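Local structure of major Capsid Protein VP1 (Chimpanzee polyomavirus Bob, 6Y9I) at residues Val107-Ala115 and Val263-Ala271; Pro126-Met134 and Ser217-Leu228. The protein forms the pentameric building blocks of the polyomavirus outer capsid and, as the major capsid protein, probably engages glycan receptors on host cells. All coordinates share one frame; numbering follows the deposited sequence.

Contact 1: Val107-Ala115 and Val263-Ala271; sequences VHLLEAKMA and VMVKADNEA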
ATOM      1  N   VAL A 107     -13.048  13.354 -16.762  1.00 21.05           N
ATOM      2  CA  VAL A 107     -11.940  14.264 -17.143  1.00 22.84           C
ATOM      3  C   VAL A 107     -12.534  15.336 -18.072  1.00 22.78           C
ATOM      4  O   VAL A 107     -11.801  15.903 -18.872  1.00 22.83           O
ATOM      5  CB  VAL A 107     -10.726  13.498 -17.703  1.00 23.45           C
ATOM      6  CG1 VAL A 107     -10.105  12.594 -16.651  1.00 26.52           C
ATOM      7  CG2 VAL A 107     -11.037  12.657 -18.927  1.00 25.29           C
ATOM      8  N   HIS A 108     -13.796  15.707 -17.836  1.00 23.07           N
ATOM      9  CA  HIS A 108     -14.465  16.861 -18.503  1.00 23.15           C
ATOM     10  C   HIS A 108     -15.222  17.676 -17.444  1.00 24.20           C
ATOM     11  O   HIS A 108     -16.342  18.100 -17.676  1.00 22.32           O
ATOM     12  CB  HIS A 108     -15.323  16.372 -19.665  1.00 22.36           C
ATOM     13  CG  HIS A 108     -16.235  15.260 -19.295  1.00 21.52           C
ATOM     14  ND1 HIS A 108     -17.370  15.465 -18.547  1.00 23.01           N
ATOM     15  CD2 HIS A 108     -16.207  13.943 -19.602  1.00 23.13           C
ATOM     16  CE1 HIS A 108     -17.975  14.306 -18.357  1.00 22.86           C
ATOM     17  NE2 HIS A 108     -17.299  13.368 -19.022  1.00 22.50           N
ATOM     18  N   LEU A 109     -14.578  17.885 -16.309  1.00 23.83           N
ATOM     19  CA  LEU A 109     -15.134  18.647 -15.167  1.00 21.71           C
ATOM     20  C   LEU A 109     -15.313  20.121 -15.569  1.00 22.74           C
ATOM     21  O   LEU A 109     -14.356  20.786 -15.973  1.00 21.08           O
ATOM     22  CB  LEU A 109     -14.199  18.469 -13.962  1.00 22.57           C
ATOM     23  CG  LEU A 109     -14.230  17.099 -13.272  1.00 22.38           C
ATOM     24  CD1 LEU A 109     -13.255  17.054 -12.109  1.00 24.84           C
ATOM     25  CD2 LEU A 109     -15.610  16.764 -12.774  1.00 22.93           C
ATOM     26  N   LEU A 110     -16.539  20.621 -15.437  0.50 22.92           N
ATOM     27  CA  LEU A 110     -16.885  22.032 -15.746  0.50 23.27           C
ATOM     28  C   LEU A 110     -15.988  22.961 -14.920  0.50 23.33           C
ATOM     29  O   LEU A 110     -15.829  22.735 -13.714  0.50 22.42           O
ATOM     30  CB  LEU A 110     -18.365  22.269 -15.449  0.50 22.28           C
ATOM     31  CG  LEU A 110     -19.312  21.784 -16.540  0.50 21.50           C
ATOM     32  CD1 LEU A 110     -20.734  21.685 -16.019  0.50 21.39           C
ATOM     33  CD2 LEU A 110     -19.251  22.708 -17.736  0.50 21.40           C
ATOM     34  N   GLU A 111     -15.406  23.947 -15.596  1.00 24.82           N
ATOM     35  CA  GLU A 111     -14.553  25.014 -15.023  1.00 25.28           C
ATOM     36  C   GLU A 111     -13.178  24.474 -14.615  1.00 23.82           C
ATOM     37  O   GLU A 111     -12.378  25.284 -14.148  1.00 25.55           O
ATOM     38  CB  GLU A 111     -15.246  25.700 -13.846  1.00 28.20           C
ATOM     39  CG  GLU A 111     -16.401  26.569 -14.297  1.00 33.18           C
ATOM     40  CD  GLU A 111     -17.062  27.369 -13.190  1.00 33.42           C
ATOM     41  OE1 GLU A 111     -16.462  27.506 -12.119  1.00 34.45           O
ATOM     42  OE2 GLU A 111     -18.158  27.870 -13.421  1.00 39.69           O
ATOM     43  N   ALA A 112     -12.859  23.200 -14.851  1.00 23.36           N
ATOM     44  CA  ALA A 112     -11.654  22.570 -14.252  1.00 24.54           C
ATOM     45  C   ALA A 112     -10.426  22.814 -15.140  1.00 23.62           C
ATOM     46  O   ALA A 112     -10.562  22.870 -16.349  1.00 24.82           O
ATOM     47  CB  ALA A 112     -11.877  21.110 -13.994  1.00 23.82           C
ATOM     48  N   LYS A 113      -9.270  22.985 -14.512  1.00 23.46           N
ATOM     49  CA  LYS A 113      -7.929  23.116 -15.134  1.00 26.08           C
ATOM     50  C   LYS A 113      -7.707  21.987 -16.153  1.00 24.11           C
ATOM     51  O   LYS A 113      -8.014  20.810 -15.861  1.00 24.28           O
ATOM     52  CB  LYS A 113      -6.866  23.086 -14.028  1.00 28.90           C
ATOM     53  CG  LYS A 113      -5.430  23.302 -14.475  1.00 35.06           C
ATOM     54  CD  LYS A 113      -4.447  23.238 -13.314  1.00 38.97           C
ATOM     55  CE  LYS A 113      -3.000  23.024 -13.735  1.00 45.80           C
ATOM     56  NZ  LYS A 113      -2.335  24.290 -14.153  1.00 46.50           N
ATOM     57  N   MET A 114      -7.132  22.329 -17.298  1.00 22.83           N
ATOM     58  CA  MET A 114      -6.774  21.372 -18.366  1.00 24.82           C
ATOM     59  C   MET A 114      -5.450  20.693 -17.992  1.00 26.01           C
ATOM     60  O   MET A 114      -4.459  21.383 -17.678  1.00 27.41           O
ATOM     61  CB  MET A 114      -6.621  22.099 -19.707  1.00 25.41           C
ATOM     62  CG  MET A 114      -6.136  21.202 -20.807  1.00 27.38           C
ATOM     63  SD  MET A 114      -6.062  22.082 -22.416  1.00 28.34           S
ATOM     64  CE  MET A 114      -4.613  23.114 -22.157  1.00 27.85           C
ATOM     65  N   ALA A 115      -5.395  19.368 -18.087  1.00 27.75           N
ATOM     66  CA  ALA A 115      -4.156  18.607 -17.858  1.00 27.51           C
ATOM     67  C   ALA A 115      -3.449  18.427 -19.206  1.00 28.58           C
ATOM     68  O   ALA A 115      -3.629  17.386 -19.834  1.00 30.58           O
ATOM     69  CB  ALA A 115      -4.506  17.311 -17.181  1.00 31.05           C
ATOM     70  N   VAL A 263     -10.581  17.127  -4.583  1.00 20.65           N
ATOM     71  CA  VAL A 263     -10.826  18.531  -4.979  1.00 21.74           C
ATOM     72  C   VAL A 263     -10.853  18.597  -6.503  1.00 21.79           C
ATOM     73  O   VAL A 263     -10.192  17.764  -7.190  1.00 18.12           O
ATOM     74  CB  VAL A 263      -9.755  19.480  -4.404  1.00 20.36           C
ATOM     75  CG1 VAL A 263      -9.645  19.340  -2.900  1.00 21.26           C
ATOM     76  CG2 VAL A 263      -8.391  19.252  -5.050  1.00 23.51           C
ATOM     77  N   MET A 264     -11.598  19.557  -7.024  1.00 20.76           N
ATOM     78  CA  MET A 264     -11.409  20.016  -8.413  1.00 21.78           C
ATOM     79  C   MET A 264     -10.583  21.301  -8.348  1.00 20.76           C
ATOM     80  O   MET A 264     -10.635  22.020  -7.304  1.00 21.25           O
ATOM     81  CB  MET A 264     -12.741  20.237  -9.133  1.00 22.12           C
ATOM     82  CG  MET A 264     -13.536  21.358  -8.586  1.00 27.23           C
ATOM     83  SD  MET A 264     -14.801  21.926  -9.747  1.00 31.24           S
ATOM     84  CE  MET A 264     -13.839  23.040 -10.772  1.00 30.38           C
ATOM     85  N   VAL A 265      -9.818  21.536  -9.400  1.00 22.11           N
ATOM     86  CA  VAL A 265      -8.978  22.748  -9.614  1.00 20.35           C
ATOM     87  C   VAL A 265      -9.589  23.582 -10.750  1.00 23.78           C
ATOM     88  O   VAL A 265      -9.863  23.026 -11.858  1.00 21.90           O
ATOM     89  CB  VAL A 265      -7.518  22.362  -9.888  1.00 21.37           C
ATOM     90  CG1 VAL A 265      -6.676  23.601 -10.107  1.00 21.53           C
ATOM     91  CG2 VAL A 265      -6.919  21.502  -8.782  1.00 22.11           C
ATOM     92  N   LYS A 266      -9.889  24.846 -10.444  1.00 23.98           N
ATOM     93  CA  LYS A 266     -10.501  25.813 -11.376  1.00 27.23           C
ATOM     94  C   LYS A 266      -9.439  26.281 -12.371  1.00 24.83           C
ATOM     95  O   LYS A 266      -8.343  26.636 -11.933  1.00 26.43           O
ATOM     96  CB  LYS A 266     -11.090  26.990 -10.589  1.00 34.07           C
ATOM     97  CG  LYS A 266     -12.593  26.913 -10.365  1.00 39.87           C
ATOM     98  CD  LYS A 266     -13.150  28.009  -9.465  1.00 42.65           C
ATOM     99  CE  LYS A 266     -12.916  29.404  -9.998  1.00 40.61           C
ATOM    100  NZ  LYS A 266     -13.576  29.581 -11.308  1.00 45.34           N
ATOM    101  N   ALA A 267      -9.742  26.256 -13.666  1.00 22.99           N
ATOM    102  CA  ALA A 267      -8.810  26.687 -14.728  1.00 26.73           C
ATOM    103  C   ALA A 267      -8.407  28.163 -14.514  1.00 27.88           C
ATOM    104  O   ALA A 267      -7.260  28.480 -14.701  1.00 25.89           O
ATOM    105  CB  ALA A 267      -9.437  26.470 -16.090  1.00 28.70           C
ATOM    106  N   ASP A 268      -9.321  29.068 -14.176  1.00 29.70           N
ATOM    107  CA  ASP A 268      -9.002  30.520 -14.280  1.00 34.69           C
ATOM    108  C   ASP A 268      -7.986  30.952 -13.216  1.00 34.57           C
ATOM    109  O   ASP A 268      -7.224  31.885 -13.528  1.00 35.61           O
ATOM    110  CB  ASP A 268     -10.233  31.427 -14.221  1.00 41.62           C
ATOM    111  CG  ASP A 268     -11.347  30.920 -13.337  1.00 50.49           C
ATOM    112  OD1 ASP A 268     -11.062  30.066 -12.466  1.00 58.09           O
ATOM    113  OD2 ASP A 268     -12.491  31.376 -13.538  1.00 63.21           O
ATOM    114  N   ASN A 269      -7.985  30.370 -12.011  1.00 26.13           N
ATOM    115  CA  ASN A 269      -7.122  30.876 -10.915  1.00 27.49           C
ATOM    116  C   ASN A 269      -6.478  29.738 -10.084  1.00 25.79           C
ATOM    117  O   ASN A 269      -5.608  30.064  -9.245  1.00 24.85           O
ATOM    118  CB  ASN A 269      -7.913  31.890 -10.095  1.00 29.01           C
ATOM    119  CG  ASN A 269      -9.118  31.309  -9.392  1.00 31.75           C
ATOM    120  OD1 ASN A 269      -9.364  30.089  -9.438  1.00 30.28           O
ATOM    121  ND2 ASN A 269      -9.849  32.184  -8.711  1.00 28.81           N
ATOM    122  N   GLU A 270      -6.823  28.477 -10.358  1.00 23.31           N
ATOM    123  CA  GLU A 270      -6.269  27.250  -9.733  1.00 26.56           C
ATOM    124  C   GLU A 270      -6.734  27.127  -8.280  1.00 24.56           C
ATOM    125  O   GLU A 270      -6.119  26.341  -7.550  1.00 26.02           O
ATOM    126  CB  GLU A 270      -4.750  27.184  -9.856  1.00 30.49           C
ATOM    127  CG  GLU A 270      -4.302  27.032 -11.288  1.00 31.98           C
ATOM    128  CD  GLU A 270      -2.803  26.931 -11.456  1.00 39.61           C
ATOM    129  OE1 GLU A 270      -2.091  27.981 -11.392  1.00 44.66           O
ATOM    130  OE2 GLU A 270      -2.354  25.813 -11.681  1.00 50.42           O
ATOM    131  N   ALA A 271      -7.790  27.851  -7.900  1.00 22.38           N
ATOM    132  CA  ALA A 271      -8.509  27.675  -6.624  1.00 23.34           C
ATOM    133  C   ALA A 271      -9.222  26.326  -6.664  1.00 22.32           C
ATOM    134  O   ALA A 271      -9.354  25.746  -7.746  1.00 24.17           O
ATOM    135  CB  ALA A 271      -9.482  28.789  -6.393  1.00 23.16           C
TER
HETATM  136  O   HOH W   1     -12.356  28.176 -14.356  1.00 29.94           O
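Ala112 and Lys266 form a single backbone bridge, flanked by two hydrogen bonds: Ala267 N gives a nearly straight one (171°) to Glu111 O at 2.9 Å, and Lys113 N gives the other to Val265 O at 2.7 Å. A type II turn from Leu109 to Ala112 brings the loop up to the strand end. Glu111 O also accepts from a water that in turn accepts from Asp268 N. Lys113, with CG anti to the backbone N (chi1 -176°), runs alongside Val265, CD 3.9 Å from its CG1, then bends at its last torsion so that NZ forms a salt bridge with Glu270 OE2 at 2.9 Å, meeting it from above the carboxylate plane. The other carboxylate oxygen, OE1, accepts from Lys117 N of a third subunit, so this glutamate joins two chains. Beyond the bridge, Lys266 NZ is held by Asp268 OD1 at 2.8 Å on its syn lone pair and makes only a long salt bridge to Glu111 OE1, 3.6 Å away. Met264, bent at its last torsion, brings CE to 3.6 Å from Leu110 O and against Ala112. The bridge thus joins the end of strand 252-265, which pairs with strand 272-291, to the loop between strands 87-98 and 131-138.

Contact 2: Pro126-Met134 and Ser217-Leu228; sequences PIEGMNYHM and SFVGGLNTPPNL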
ATOM      1  N   PRO A 126      -8.872  15.402 -13.175  1.00 20.80           N
ATOM      2  CA  PRO A 126     -10.006  14.771 -12.518  1.00 20.00           C
ATOM      3  C   PRO A 126      -9.982  15.102 -11.019  1.00 20.52           C
ATOM      4  O   PRO A 126      -9.025  15.687 -10.546  1.00 22.13           O
ATOM      5  CB  PRO A 126      -9.725  13.290 -12.720  1.00 20.20           C
ATOM      6  CG  PRO A 126      -8.172  13.235 -12.603  1.00 20.57           C
ATOM      7  CD  PRO A 126      -7.718  14.487 -13.322  1.00 21.16           C
ATOM      8  N   ILE A 127     -11.023  14.713 -10.301  1.00 21.56           N
ATOM      9  CA  ILE A 127     -11.023  14.776  -8.820  1.00 20.62           C
ATOM     10  C   ILE A 127      -9.801  13.994  -8.308  1.00 23.96           C
ATOM     11  O   ILE A 127      -9.598  12.847  -8.716  1.00 23.15           O
ATOM     12  CB  ILE A 127     -12.348  14.276  -8.229  1.00 20.30           C
ATOM     13  CG1 ILE A 127     -13.545  15.068  -8.765  1.00 20.25           C
ATOM     14  CG2 ILE A 127     -12.298  14.308  -6.713  1.00 19.65           C
ATOM     15  CD1 ILE A 127     -13.542  16.531  -8.393  1.00 19.91           C
ATOM     16  N   GLU A 128      -8.986  14.645  -7.471  1.00 21.90           N
ATOM     17  CA  GLU A 128      -7.852  14.011  -6.771  1.00 23.00           C
ATOM     18  C   GLU A 128      -7.528  14.791  -5.497  1.00 22.29           C
ATOM     19  O   GLU A 128      -8.147  15.823  -5.238  1.00 23.87           O
ATOM     20  CB  GLU A 128      -6.656  13.895  -7.721  1.00 26.18           C
ATOM     21  CG  GLU A 128      -6.157  15.207  -8.308  1.00 29.29           C
ATOM     22  CD  GLU A 128      -5.091  15.006  -9.397  1.00 38.23           C
ATOM     23  OE1 GLU A 128      -4.994  13.872  -9.929  1.00 36.58           O
ATOM     24  OE2 GLU A 128      -4.328  15.964  -9.689  1.00 38.72           O
ATOM     25  N   GLY A 129      -6.560  14.326  -4.734  1.00 21.62           N
ATOM     26  CA  GLY A 129      -6.099  15.039  -3.532  1.00 24.44           C
ATOM     27  C   GLY A 129      -6.795  14.506  -2.299  1.00 26.52           C
ATOM     28  O   GLY A 129      -7.216  13.335  -2.316  1.00 27.03           O
ATOM     29  N   MET A 130      -6.904  15.326  -1.259  1.00 28.04           N
ATOM     30  CA  MET A 130      -7.237  14.829   0.100  1.00 30.59           C
ATOM     31  C   MET A 130      -8.577  14.087   0.088  1.00 29.27           C
ATOM     32  O   MET A 130      -9.546  14.534  -0.578  1.00 29.41           O
ATOM     33  CB  MET A 130      -7.226  15.927   1.164  1.00 36.48           C
ATOM     34  CG  MET A 130      -8.035  17.131   0.808  1.00 44.35           C
ATOM     35  SD  MET A 130      -7.035  18.590   1.098  1.00 60.05           S
ATOM     36  CE  MET A 130      -6.135  18.689  -0.441  1.00 43.39           C
ATOM     37  N   ASN A 131      -8.551  12.931   0.746  1.00 24.03           N
ATOM     38  CA  ASN A 131      -9.650  11.970   0.921  1.00 22.88           C
ATOM     39  C   ASN A 131      -9.831  11.841   2.424  1.00 24.35           C
ATOM     40  O   ASN A 131      -8.814  11.557   3.125  1.00 23.15           O
ATOM     41  CB  ASN A 131      -9.330  10.634   0.231  1.00 24.01           C
ATOM     42  CG  ASN A 131      -9.947  10.544  -1.145  1.00 28.64           C
ATOM     43  OD1 ASN A 131     -10.893   9.772  -1.354  1.00 28.48           O
ATOM     44  ND2 ASN A 131      -9.451  11.366  -2.067  1.00 26.38           N
ATOM     45  N   TYR A 132     -11.032  12.147   2.910  1.00 19.69           N
ATOM     46  CA  TYR A 132     -11.367  12.028   4.344  1.00 18.94           C
ATOM     47  C   TYR A 132     -12.689  11.291   4.389  1.00 18.01           C
ATOM     48  O   TYR A 132     -13.676  11.763   3.815  1.00 21.75           O
ATOM     49  CB  TYR A 132     -11.421  13.383   5.041  1.00 18.98           C
ATOM     50  CG  TYR A 132     -11.724  13.346   6.513  1.00 19.48           C
ATOM     51  CD1 TYR A 132     -13.041  13.317   6.966  1.00 20.90           C
ATOM     52  CD2 TYR A 132     -10.716  13.408   7.465  1.00 18.28           C
ATOM     53  CE1 TYR A 132     -13.345  13.297   8.320  1.00 20.26           C
ATOM     54  CE2 TYR A 132     -11.014  13.389   8.818  1.00 19.58           C
ATOM     55  CZ  TYR A 132     -12.329  13.341   9.246  1.00 19.14           C
ATOM     56  OH  TYR A 132     -12.647  13.296  10.561  1.00 23.92           O
ATOM     57  N   HIS A 133     -12.666  10.110   4.961  1.00 18.11           N
ATOM     58  CA  HIS A 133     -13.791   9.160   4.932  1.00 20.52           C
ATOM     59  C   HIS A 133     -14.023   8.707   6.360  1.00 22.75           C
ATOM     60  O   HIS A 133     -13.094   8.219   6.998  1.00 23.46           O
ATOM     61  CB  HIS A 133     -13.524   8.016   3.943  1.00 20.73           C
ATOM     62  CG  HIS A 133     -13.361   8.505   2.537  1.00 22.69           C
ATOM     63  ND1 HIS A 133     -14.435   8.903   1.775  1.00 22.18           N
ATOM     64  CD2 HIS A 133     -12.259   8.724   1.781  1.00 21.52           C
ATOM     65  CE1 HIS A 133     -14.022   9.300   0.585  1.00 21.33           C
ATOM     66  NE2 HIS A 133     -12.694   9.197   0.564  1.00 22.70           N
ATOM     67  N   MET A 134     -15.240   8.896   6.837  1.00 21.90           N
ATOM     68  CA  MET A 134     -15.606   8.477   8.205  1.00 22.73           C
ATOM     69  C   MET A 134     -17.078   8.094   8.163  1.00 21.02           C
ATOM     70  O   MET A 134     -17.853   8.682   7.414  1.00 19.68           O
ATOM     71  CB  MET A 134     -15.361   9.579   9.237  1.00 24.98           C
ATOM     72  CG  MET A 134     -15.447   9.046  10.661  1.00 33.55           C
ATOM     73  SD  MET A 134     -16.526   9.995  11.790  1.00 43.32           S
ATOM     74  CE  MET A 134     -17.921  10.345  10.722  1.00 33.20           C
ATOM     75  N   SER A 217     -10.538   7.162   7.756  1.00 21.48           N
ATOM     76  CA  SER A 217      -9.220   7.180   7.085  1.00 24.14           C
ATOM     77  C   SER A 217      -9.058   8.548   6.460  1.00 20.85           C
ATOM     78  O   SER A 217     -10.044   9.171   6.064  1.00 21.29           O
ATOM     79  CB  SER A 217      -9.041   6.090   6.049  1.00 27.10           C
ATOM     80  OG  SER A 217      -9.980   6.271   5.011  1.00 37.70           O
ATOM     81  N   PHE A 218      -7.828   8.985   6.413  1.00 20.17           N
ATOM     82  CA  PHE A 218      -7.439  10.261   5.801  1.00 20.02           C
ATOM     83  C   PHE A 218      -6.208   9.961   4.946  1.00 19.29           C
ATOM     84  O   PHE A 218      -5.290   9.344   5.451  1.00 17.20           O
ATOM     85  CB  PHE A 218      -7.183  11.288   6.893  1.00 18.38           C
ATOM     86  CG  PHE A 218      -6.559  12.541   6.347  1.00 20.18           C
ATOM     87  CD1 PHE A 218      -7.269  13.342   5.483  1.00 21.23           C
ATOM     88  CD2 PHE A 218      -5.259  12.886   6.649  1.00 20.74           C
ATOM     89  CE1 PHE A 218      -6.696  14.475   4.940  1.00 23.17           C
ATOM     90  CE2 PHE A 218      -4.683  14.016   6.105  1.00 20.15           C
ATOM     91  CZ  PHE A 218      -5.415  14.825   5.283  1.00 22.84           C
ATOM     92  N   VAL A 219      -6.221  10.414   3.699  1.00 20.74           N
ATOM     93  CA  VAL A 219      -5.007  10.486   2.853  1.00 21.36           C
ATOM     94  C   VAL A 219      -4.937  11.920   2.351  1.00 22.12           C
ATOM     95  O   VAL A 219      -5.931  12.355   1.657  1.00 23.04           O
ATOM     96  CB  VAL A 219      -5.058   9.476   1.700  1.00 21.65           C
ATOM     97  CG1 VAL A 219      -3.784   9.525   0.865  1.00 26.22           C
ATOM     98  CG2 VAL A 219      -5.343   8.075   2.172  1.00 22.77           C
ATOM     99  N   GLY A 220      -3.871  12.628   2.728  1.00 19.57           N
ATOM    100  CA  GLY A 220      -3.754  14.074   2.490  1.00 23.57           C
ATOM    101  C   GLY A 220      -3.154  14.414   1.131  1.00 23.86           C
ATOM    102  O   GLY A 220      -3.037  13.519   0.256  1.00 24.06           O
ATOM    103  N   GLY A 221      -2.784  15.682   0.957  1.00 24.40           N
ATOM    104  CA  GLY A 221      -2.118  16.179  -0.255  1.00 22.95           C
ATOM    105  C   GLY A 221      -3.123  16.669  -1.283  1.00 24.58           C
ATOM    106  O   GLY A 221      -4.313  16.310  -1.205  1.00 24.42           O
ATOM    107  N   LEU A 222      -2.662  17.441  -2.254  1.00 24.04           N
ATOM    108  CA  LEU A 222      -3.535  17.985  -3.323  1.00 25.59           C
ATOM    109  C   LEU A 222      -3.541  17.148  -4.597  1.00 26.71           C
ATOM    110  O   LEU A 222      -4.494  17.328  -5.356  1.00 28.30           O
ATOM    111  CB  LEU A 222      -3.098  19.411  -3.624  1.00 26.52           C
ATOM    112  CG  LEU A 222      -3.728  20.432  -2.685  1.00 27.47           C
ATOM    113  CD1 LEU A 222      -2.979  21.746  -2.771  1.00 27.92           C
ATOM    114  CD2 LEU A 222      -5.200  20.626  -3.027  1.00 29.18           C
ATOM    115  N   ASN A 223      -2.555  16.279  -4.839  1.00 25.40           N
ATOM    116  CA  ASN A 223      -2.473  15.565  -6.139  1.00 28.89           C
ATOM    117  C   ASN A 223      -2.566  14.051  -5.941  1.00 27.51           C
ATOM    118  O   ASN A 223      -2.356  13.327  -6.924  1.00 28.59           O
ATOM    119  CB  ASN A 223      -1.228  15.982  -6.913  1.00 34.03           C
ATOM    120  CG  ASN A 223      -1.291  17.439  -7.322  1.00 40.82           C
ATOM    121  OD1 ASN A 223      -0.442  18.221  -6.924  1.00 47.34           O
ATOM    122  ND2 ASN A 223      -2.307  17.834  -8.076  1.00 43.48           N
ATOM    123  N   THR A 224      -2.908  13.591  -4.743  1.00 24.95           N
ATOM    124  CA  THR A 224      -2.935  12.155  -4.380  1.00 25.96           C
ATOM    125  C   THR A 224      -4.100  11.458  -5.082  1.00 25.55           C
ATOM    126  O   THR A 224      -5.213  11.932  -5.048  1.00 23.92           O
ATOM    127  CB  THR A 224      -3.087  11.959  -2.867  1.00 25.56           C
ATOM    128  OG1 THR A 224      -2.185  12.874  -2.230  1.00 29.07           O
ATOM    129  CG2 THR A 224      -2.850  10.517  -2.477  1.00 24.19           C
ATOM    130  N   PRO A 225      -3.899  10.281  -5.698  1.00 25.07           N
ATOM    131  CA  PRO A 225      -5.003   9.503  -6.270  1.00 27.83           C
ATOM    132  C   PRO A 225      -6.033   9.054  -5.246  1.00 24.53           C
ATOM    133  O   PRO A 225      -5.674   8.414  -4.265  1.00 24.62           O
ATOM    134  CB  PRO A 225      -4.307   8.226  -6.776  1.00 25.81           C
ATOM    135  CG  PRO A 225      -2.899   8.661  -7.008  1.00 27.68           C
ATOM    136  CD  PRO A 225      -2.606   9.615  -5.871  1.00 26.69           C
ATOM    137  N   PRO A 226      -7.329   9.376  -5.416  1.00 24.95           N
ATOM    138  CA  PRO A 226      -8.377   8.828  -4.559  1.00 26.63           C
ATOM    139  C   PRO A 226      -8.400   7.306  -4.686  1.00 24.75           C
ATOM    140  O   PRO A 226      -8.384   6.841  -5.803  1.00 24.45           O
ATOM    141  CB  PRO A 226      -9.698   9.375  -5.119  1.00 26.55           C
ATOM    142  CG  PRO A 226      -9.260  10.570  -5.924  1.00 28.46           C
ATOM    143  CD  PRO A 226      -7.868  10.255  -6.447  1.00 26.94           C
ATOM    144  N   ASN A 227      -8.451   6.610  -3.556  1.00 24.28           N
ATOM    145  CA  ASN A 227      -8.342   5.134  -3.475  1.00 25.54           C
ATOM    146  C   ASN A 227      -9.548   4.635  -2.682  1.00 26.61           C
ATOM    147  O   ASN A 227      -9.547   4.835  -1.452  1.00 26.66           O
ATOM    148  CB  ASN A 227      -7.003   4.731  -2.840  1.00 27.19           C
ATOM    149  CG  ASN A 227      -6.666   3.285  -3.130  1.00 32.10           C
ATOM    150  OD1 ASN A 227      -7.545   2.430  -3.084  1.00 31.14           O
ATOM    151  ND2 ASN A 227      -5.440   3.021  -3.539  1.00 42.89           N
ATOM    152  N   LEU A 228     -10.564   4.102  -3.368  1.00 22.89           N
ATOM    153  CA  LEU A 228     -11.896   3.825  -2.788  1.00 24.24           C
ATOM    154  C   LEU A 228     -12.364   2.448  -3.233  1.00 22.95           C
ATOM    155  O   LEU A 228     -12.102   2.057  -4.372  1.00 21.46           O
ATOM    156  CB  LEU A 228     -12.874   4.894  -3.244  1.00 24.23           C
ATOM    157  CG  LEU A 228     -12.570   6.314  -2.810  1.00 27.33           C
ATOM    158  CD1 LEU A 228     -13.615   7.248  -3.374  1.00 29.91           C
ATOM    159  CD2 LEU A 228     -12.541   6.410  -1.298  1.00 29.61           C
TER
HETATM  160  O   HOH W   2      -3.687  12.008  -8.902  1.00 31.43           O
HETATM  161  O   HOH W   3      -6.448  10.910  -1.323  1.00 46.71           O
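Strands 131-134 and 217-219 run antiparallel, 178° between their directions, with Asn131-Val219 and His133-Ser217 as hydrogen-bonded pairs around the non-hydrogen-bonded pair Tyr132-Phe218. On the face of that middle pair, the two side chains cross at about a right angle, and Phe218 CD1 comes in the plane of the tyrosine ring at its edge, 4.0 Å from Tyr132 CD2. Met130, bent at its second and third torsions, lies beside Leu222 and presses CE against its CD2 at 3.4 Å, a tight fit. On the opposite face, Asn131 and His133 form a ridge. His133 NE2 donates to Asn131 OD1 at 2.7 Å in the imidazole plane, while ND1 is taken by Asp259; the amide's ND2 turns back to Gly129 O, so the group is fixed at both ends. Leu228 CD2 lies over one face of the His133 imidazole, 3.4 Å from NE2, and Pro226 crosses the amide with CB 3.7 Å from ND2. The proline CG also reaches Ile127 O. Gly129 fits where a side chain would collide with Leu222 O, and its N donates to Thr224 O. Beyond it, Asn223 ND2 bonds Glu128 OE2 at 3.2 Å, the carboxylate and amide planes 81° apart. Strand 131-138 lies between strands 212-219 and 252-265, and residues 217-219 continue the sheet by antiparallel pairing with a strand of a third subunit, as Asn227 and Leu228 do with a second.

Overall arrangement
From the N terminus, the chain passes strand 87-98 and enters the loop holding 107-115, which meets its partner only at 263-271; contact 1 therefore closes the longer loop. Contact 2 closes a shorter one, from 126-134 to 217-228, lying wholly within it, so the two nest without crossing. Their centres are about 17 Å apart, yet they touch: Val263 N lies 2.8 Å from Glu128 O, a probable hydrogen bond, and Leu109 and Met264 pack on Ile127. Neighbouring strands 131-138 and 252-265 carry both contacts in one antiparallel sheet, consistent with the viral jelly-roll, and both reach the same second subunit of the pentamer.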